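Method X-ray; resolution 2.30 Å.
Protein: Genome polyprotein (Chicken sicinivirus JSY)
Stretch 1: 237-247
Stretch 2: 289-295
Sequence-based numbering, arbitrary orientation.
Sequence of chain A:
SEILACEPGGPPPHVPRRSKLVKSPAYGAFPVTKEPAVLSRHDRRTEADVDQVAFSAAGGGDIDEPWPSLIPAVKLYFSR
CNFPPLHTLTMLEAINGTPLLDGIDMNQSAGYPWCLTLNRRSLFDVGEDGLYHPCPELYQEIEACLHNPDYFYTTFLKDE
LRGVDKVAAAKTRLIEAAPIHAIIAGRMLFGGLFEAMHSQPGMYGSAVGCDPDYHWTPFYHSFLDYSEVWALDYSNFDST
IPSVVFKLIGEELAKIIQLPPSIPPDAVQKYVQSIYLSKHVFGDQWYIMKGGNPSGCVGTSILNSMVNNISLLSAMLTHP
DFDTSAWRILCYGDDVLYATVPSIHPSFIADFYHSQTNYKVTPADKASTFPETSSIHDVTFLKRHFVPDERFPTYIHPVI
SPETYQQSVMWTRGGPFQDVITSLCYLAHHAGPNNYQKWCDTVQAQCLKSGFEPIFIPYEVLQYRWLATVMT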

ATOM      1  N   PHE A 237      -0.978   8.721  -7.159  1.00 35.55           N
ATOM      2  CA  PHE A 237       0.332   8.102  -7.347  1.00 29.24           C
ATOM      3  C   PHE A 237       0.254   6.906  -8.289  1.00 31.33           C
ATOM      4  O   PHE A 237       1.130   6.719  -9.141  1.00 27.46           O
ATOM      5  N   ASP A 238      -0.795   6.090  -8.158  1.00 31.98           N
ATOM      6  CA  ASP A 238      -0.925   4.876  -8.955  1.00 37.45           C
ATOM      7  C   ASP A 238      -1.187   5.153 -10.429  1.00 38.89           C
ATOM      8  O   ASP A 238      -1.077   4.230 -11.242  1.00 38.80           O
ATOM      9  N   SER A 239      -1.529   6.389 -10.792  1.00 35.14           N
ATOM     10  CA  SER A 239      -1.706   6.760 -12.189  1.00 35.69           C
ATOM     11  C   SER A 239      -0.543   7.570 -12.745  1.00 34.78           C
ATOM     12  O   SER A 239      -0.271   7.494 -13.948  1.00 32.33           O
ATOM     13  N   THR A 240       0.160   8.322 -11.902  1.00 29.04           N
ATOM     14  CA  THR A 240       1.162   9.271 -12.366  1.00 28.15           C
ATOM     15  C   THR A 240       2.565   8.683 -12.465  1.00 29.41           C
ATOM     16  O   THR A 240       3.462   9.357 -12.987  1.00 28.58           O
ATOM     17  N   ILE A 241       2.786   7.465 -11.979  1.00 25.37           N
ATOM     18  CA  ILE A 241       4.111   6.854 -12.054  1.00 29.85           C
ATOM     19  C   ILE A 241       4.455   6.609 -13.518  1.00 28.22           C
ATOM     20  O   ILE A 241       3.702   5.924 -14.228  1.00 25.21           O
ATOM     21  N   PRO A 242       5.562   7.147 -14.013  1.00 27.48           N
ATOM     22  CA  PRO A 242       5.909   6.959 -15.423  1.00 29.31           C
ATOM     23  C   PRO A 242       6.519   5.593 -15.691  1.00 27.55           C
ATOM     24  O   PRO A 242       7.178   4.995 -14.836  1.00 22.67           O
ATOM     25  N   SER A 243       6.284   5.108 -16.914  1.00 22.74           N
ATOM     26  CA  SER A 243       6.804   3.810 -17.328  1.00 27.60           C
ATOM     27  C   SER A 243       8.315   3.731 -17.161  1.00 23.11           C
ATOM     28  O   SER A 243       8.852   2.681 -16.789  1.00 25.41           O
ATOM     29  N   VAL A 244       9.015   4.834 -17.435  1.00 21.12           N
ATOM     30  CA  VAL A 244      10.471   4.800 -17.507  1.00 23.47           C
ATOM     31  C   VAL A 244      11.087   4.414 -16.167  1.00 22.89           C
ATOM     32  O   VAL A 244      12.136   3.760 -16.126  1.00 22.40           O
ATOM     33  N   VAL A 245      10.444   4.777 -15.054  1.00 19.95           N
ATOM     34  CA  VAL A 245      10.987   4.427 -13.743  1.00 20.37           C
ATOM     35  C   VAL A 245      10.917   2.920 -13.521  1.00 23.98           C
ATOM     36  O   VAL A 245      11.896   2.291 -13.094  1.00 19.34           O
ATOM     37  N   PHE A 246       9.760   2.315 -13.810  1.00 22.41           N
ATOM     38  CA  PHE A 246       9.624   0.864 -13.691  1.00 22.93           C
ATOM     39  C   PHE A 246      10.591   0.140 -14.618  1.00 22.45           C
ATOM     40  O   PHE A 246      11.198  -0.866 -14.233  1.00 20.60           O
ATOM     41  N   LYS A 247      10.732   0.631 -15.852  1.00 20.88           N
ATOM     42  CA  LYS A 247      11.632  -0.001 -16.810  1.00 24.63           C
ATOM     43  C   LYS A 247      13.070   0.001 -16.303  1.00 24.46           C
ATOM     44  O   LYS A 247      13.770  -1.015 -16.393  1.00 22.67           O
ATOM     45  N   MET A 289      -3.411  -0.042 -19.473  1.00 28.52           N
ATOM     46  CA  MET A 289      -2.825   1.153 -18.885  1.00 25.81           C
ATOM     47  C   MET A 289      -1.333   1.173 -19.193  1.00 27.07           C
ATOM     48  O   MET A 289      -0.606   0.243 -18.829  1.00 25.50           O
ATOM     49  N   LYS A 290      -0.886   2.222 -19.877  1.00 29.96           N
ATOM     50  CA  LYS A 290       0.533   2.459 -20.122  1.00 29.35           C
ATOM     51  C   LYS A 290       1.011   3.463 -19.081  1.00 27.36           C
ATOM     52  O   LYS A 290       0.590   4.624 -19.092  1.00 27.04           O
ATOM     53  N   GLY A 291       1.877   3.013 -18.177  1.00 28.33           N
ATOM     54  CA  GLY A 291       2.254   3.798 -17.021  1.00 28.28           C
ATOM     55  C   GLY A 291       1.405   3.465 -15.803  1.00 29.99           C
ATOM     56  O   GLY A 291       0.375   2.795 -15.883  1.00 27.55           O
ATOM     57  N   GLY A 292       1.858   3.946 -14.643  1.00 32.86           N
ATOM     58  CA  GLY A 292       1.201   3.634 -13.382  1.00 30.76           C
ATOM     59  C   GLY A 292       1.355   2.165 -13.012  1.00 31.80           C
ATOM     60  O   GLY A 292       2.051   1.397 -13.668  1.00 35.14           O
ATOM     61  N   ASN A 293       0.677   1.774 -11.928  1.00 34.31           N
ATOM     62  CA  ASN A 293       0.678   0.389 -11.439  1.00 40.22           C
ATOM     63  C   ASN A 293      -0.669   0.174 -10.770  1.00 41.32           C
ATOM     64  O   ASN A 293      -1.133   1.075 -10.051  1.00 45.55           O
ATOM     65  N   PRO A 294      -1.348  -0.951 -11.026  1.00 39.21           N
ATOM     66  CA  PRO A 294      -2.501  -1.318 -10.198  1.00 41.59           C
ATOM     67  C   PRO A 294      -2.203  -1.207  -8.712  1.00 46.94           C
ATOM     68  O   PRO A 294      -1.175  -1.688  -8.228  1.00 50.74           O
ATOM     69  N   SER A 295      -3.138  -0.605  -7.986  1.00 53.33           N
ATOM     70  CA  SER A 295      -2.995  -0.367  -6.556  1.00 58.21           C
ATOM     71  C   SER A 295      -3.533  -1.547  -5.749  1.00 59.01           C
ATOM     72  O   SER A 295      -4.718  -1.886  -5.857  1.00 54.70           O
TER

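The contact is held by backbone and trimmed by side chains. Two main-chain hydrogen bonds fix the register: Gly 292 N donates to Ile 241 O at 2.7 Å, and Asn 293 N donates to Asp 238 O at 3.1 Å, with N-H...O angles of 158° and 154°. One acceptor, Asp 238 O, belongs to the short helix; the other, Ile 241 O, belongs to the first residue beyond it to leave helical angles. Consecutive amides of the loop thus reach two carbonyls three residues apart.

Gly 292 makes so close an approach possible. Gly 292 CA sits 3.2 Å from Asp 238 O, and an ideal CB built on Gly 292 would clash with that same oxygen and sit tight against Ser 239 CA. Its positive phi favours glycine as well. Gly 291 is glycine for a more local reason: at its backbone angles a CB would be jammed against the carbonyl oxygen of Lys 290. The rule from Gly 292 is that where the backbone comes this close to a carbonyl, there is no room for a CB.

The aromatic contribution is Phe 246, whose CA-to-CB bond points toward the loop and whose ring packs against polar atoms there. With chi1 at -87° (m), the ring lies obliquely against Asn 293 and Gly 292, Phe 246 CZ 3.6 Å from Asn 293 ND2 and Phe 246 CE2 3.8 Å from Gly 292 O. The CA-to-CB bond of Asn 293, a t rotamer, also points toward the first stretch, and its ND2 is hydrogen-bonded elsewhere in the structure, so the amide can be buried beside an aromatic ring without losing a polar partner. The CA-to-CB bond of Ile 241 (m, t) points toward the loop too, but its nearest side-chain approach is CB, 4.1 Å from Gly 292 CA; its carbonyl does the tighter work.

The polar side chains make contact without bonding across the interface. Ser 243 (m) directs CB sideways and brings OG to 3.3 Å from Gly 291 N, but the angle is too poor for a hydrogen bond; OG is satisfied elsewhere. The same OG lies 4.2 Å from Lys 290 CG, touching the aliphatic part of an extended chain. Asp 238 and Ser 295 are both partly exposed; Asp 238 (m) sets OD2 3.2 Å from Ser 295 CB, while Ser 295, with chi1 between wells at 34°, has its OG bonded elsewhere.

Of the side chains that keep clear, those of Ser 239, Thr 240, Pro 242 and Pro 294 have CA-to-CB bonds pointing away; the others are out of reach. For a designer, the lesson is economical: let main-chain bonds set the register, keep the tightest approach free of a side chain, and pack one aromatic ring beside it.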

ATOM      1  CB  PHE A 237       0.895   7.680  -5.990  1.00 32.20           C
ATOM      2  CG  PHE A 237       2.339   7.257  -6.022  1.00 27.91           C
ATOM      3  CD1 PHE A 237       3.309   8.087  -6.564  1.00 25.83           C
ATOM      4  CD2 PHE A 237       2.725   6.034  -5.495  1.00 30.22           C
ATOM      5  CE1 PHE A 237       4.641   7.700  -6.588  1.00 26.14           C
ATOM      6  CE2 PHE A 237       4.053   5.642  -5.514  1.00 29.71           C
ATOM      7  CZ  PHE A 237       5.013   6.475  -6.061  1.00 28.15           C
ATOM      8  CB  ASP A 238      -2.039   3.997  -8.383  1.00 41.52           C
ATOM      9  CG  ASP A 238      -1.816   3.660  -6.921  1.00 46.01           C
ATOM     10  OD1 ASP A 238      -0.730   3.140  -6.590  1.00 44.42           O
ATOM     11  OD2 ASP A 238      -2.723   3.924  -6.103  1.00 51.38           O
ATOM     12  CB  SER A 239      -3.002   7.563 -12.367  1.00 33.35           C
ATOM     13  OG  SER A 239      -4.140   6.746 -12.158  1.00 37.20           O
ATOM     14  CB  THR A 240       1.192  10.491 -11.442  1.00 27.82           C
ATOM     15  OG1 THR A 240       1.322  10.056 -10.083  1.00 27.62           O
ATOM     16  CG2 THR A 240      -0.091  11.296 -11.589  1.00 31.63           C
ATOM     17  CB  ILE A 241       4.182   5.549 -11.250  1.00 26.65           C
ATOM     18  CG1 ILE A 241       4.228   5.843  -9.751  1.00 23.52           C
ATOM     19  CG2 ILE A 241       5.404   4.745 -11.663  1.00 26.37           C
ATOM     20  CD1 ILE A 241       3.901   4.636  -8.902  1.00 23.17           C
ATOM     21  CB  PRO A 242       6.919   8.082 -15.688  1.00 26.81           C
ATOM     22  CG  PRO A 242       7.523   8.358 -14.367  1.00 25.86           C
ATOM     23  CD  PRO A 242       6.458   8.102 -13.340  1.00 24.31           C
ATOM     24  CB  SER A 243       6.430   3.540 -18.788  1.00 22.61           C
ATOM     25  OG  SER A 243       5.114   3.037 -18.892  1.00 34.76           O
ATOM     26  CB  VAL A 244      10.993   6.160 -18.024  1.00 24.01           C
ATOM     27  CG1 VAL A 244      10.661   7.280 -17.043  1.00 23.08           C
ATOM     28  CG2 VAL A 244      12.486   6.093 -18.321  1.00 21.51           C
ATOM     29  CB  VAL A 245      10.255   5.200 -12.630  1.00 21.11           C
ATOM     30  CG1 VAL A 245      10.826   4.831 -11.269  1.00 20.67           C
ATOM     31  CG2 VAL A 245      10.364   6.698 -12.859  1.00 18.97           C
ATOM     32  CB  PHE A 246       8.188   0.441 -14.003  1.00 24.44           C
ATOM     33  CG  PHE A 246       7.274   0.470 -12.818  1.00 23.59           C
ATOM     34  CD1 PHE A 246       7.529  -0.321 -11.712  1.00 23.40           C
ATOM     35  CD2 PHE A 246       6.153   1.285 -12.812  1.00 28.56           C
ATOM     36  CE1 PHE A 246       6.686  -0.298 -10.616  1.00 27.21           C
ATOM     37  CE2 PHE A 246       5.304   1.309 -11.720  1.00 29.95           C
ATOM     38  CZ  PHE A 246       5.573   0.519 -10.621  1.00 26.42           C
ATOM     39  CB  LYS A 247      11.529   0.709 -18.160  1.00 25.50           C
ATOM     40  CG  LYS A 247      12.189  -0.025 -19.313  1.00 32.03           C
ATOM     41  CD  LYS A 247      12.436   0.910 -20.492  1.00 38.60           C
ATOM     42  CE  LYS A 247      13.885   1.385 -20.529  1.00 45.34           C
ATOM     43  NZ  LYS A 247      14.022   2.794 -21.001  1.00 50.48           N
ATOM     44  CB  MET A 289      -3.066   1.200 -17.376  1.00 23.51           C
ATOM     45  CG  MET A 289      -4.448   1.705 -16.986  1.00 34.64           C
ATOM     46  SD  MET A 289      -4.710   3.434 -17.453  1.00 49.92           S
ATOM     47  CE  MET A 289      -6.492   3.579 -17.327  1.00 38.53           C
ATOM     48  CB  LYS A 290       0.766   2.968 -21.543  1.00 28.79           C
ATOM     49  CG  LYS A 290       2.224   3.217 -21.894  1.00 32.44           C
ATOM     50  CD  LYS A 290       2.369   3.604 -23.360  1.00 37.12           C
ATOM     51  CE  LYS A 290       3.796   4.002 -23.696  1.00 40.12           C
ATOM     52  NZ  LYS A 290       4.180   5.297 -23.071  1.00 36.77           N
ATOM     53  CB  ASN A 293       1.836   0.148 -10.444  1.00 43.01           C
ATOM     54  CG  ASN A 293       2.011  -1.335 -10.025  1.00 48.78           C
ATOM     55  OD1 ASN A 293       1.221  -2.199 -10.371  1.00 50.30           O
ATOM     56  ND2 ASN A 293       3.071  -1.611  -9.277  1.00 49.38           N
ATOM     57  CB  PRO A 294      -2.763  -2.769 -10.601  1.00 41.15           C
ATOM     58  CG  PRO A 294      -2.374  -2.813 -12.037  1.00 43.08           C
ATOM     59  CD  PRO A 294      -1.223  -1.851 -12.194  1.00 40.53           C
ATOM     60  CB  SER A 295      -3.737   0.911  -6.164  1.00 60.07           C
ATOM     61  OG  SER A 295      -4.908   1.090  -6.950  1.00 51.07           O
TER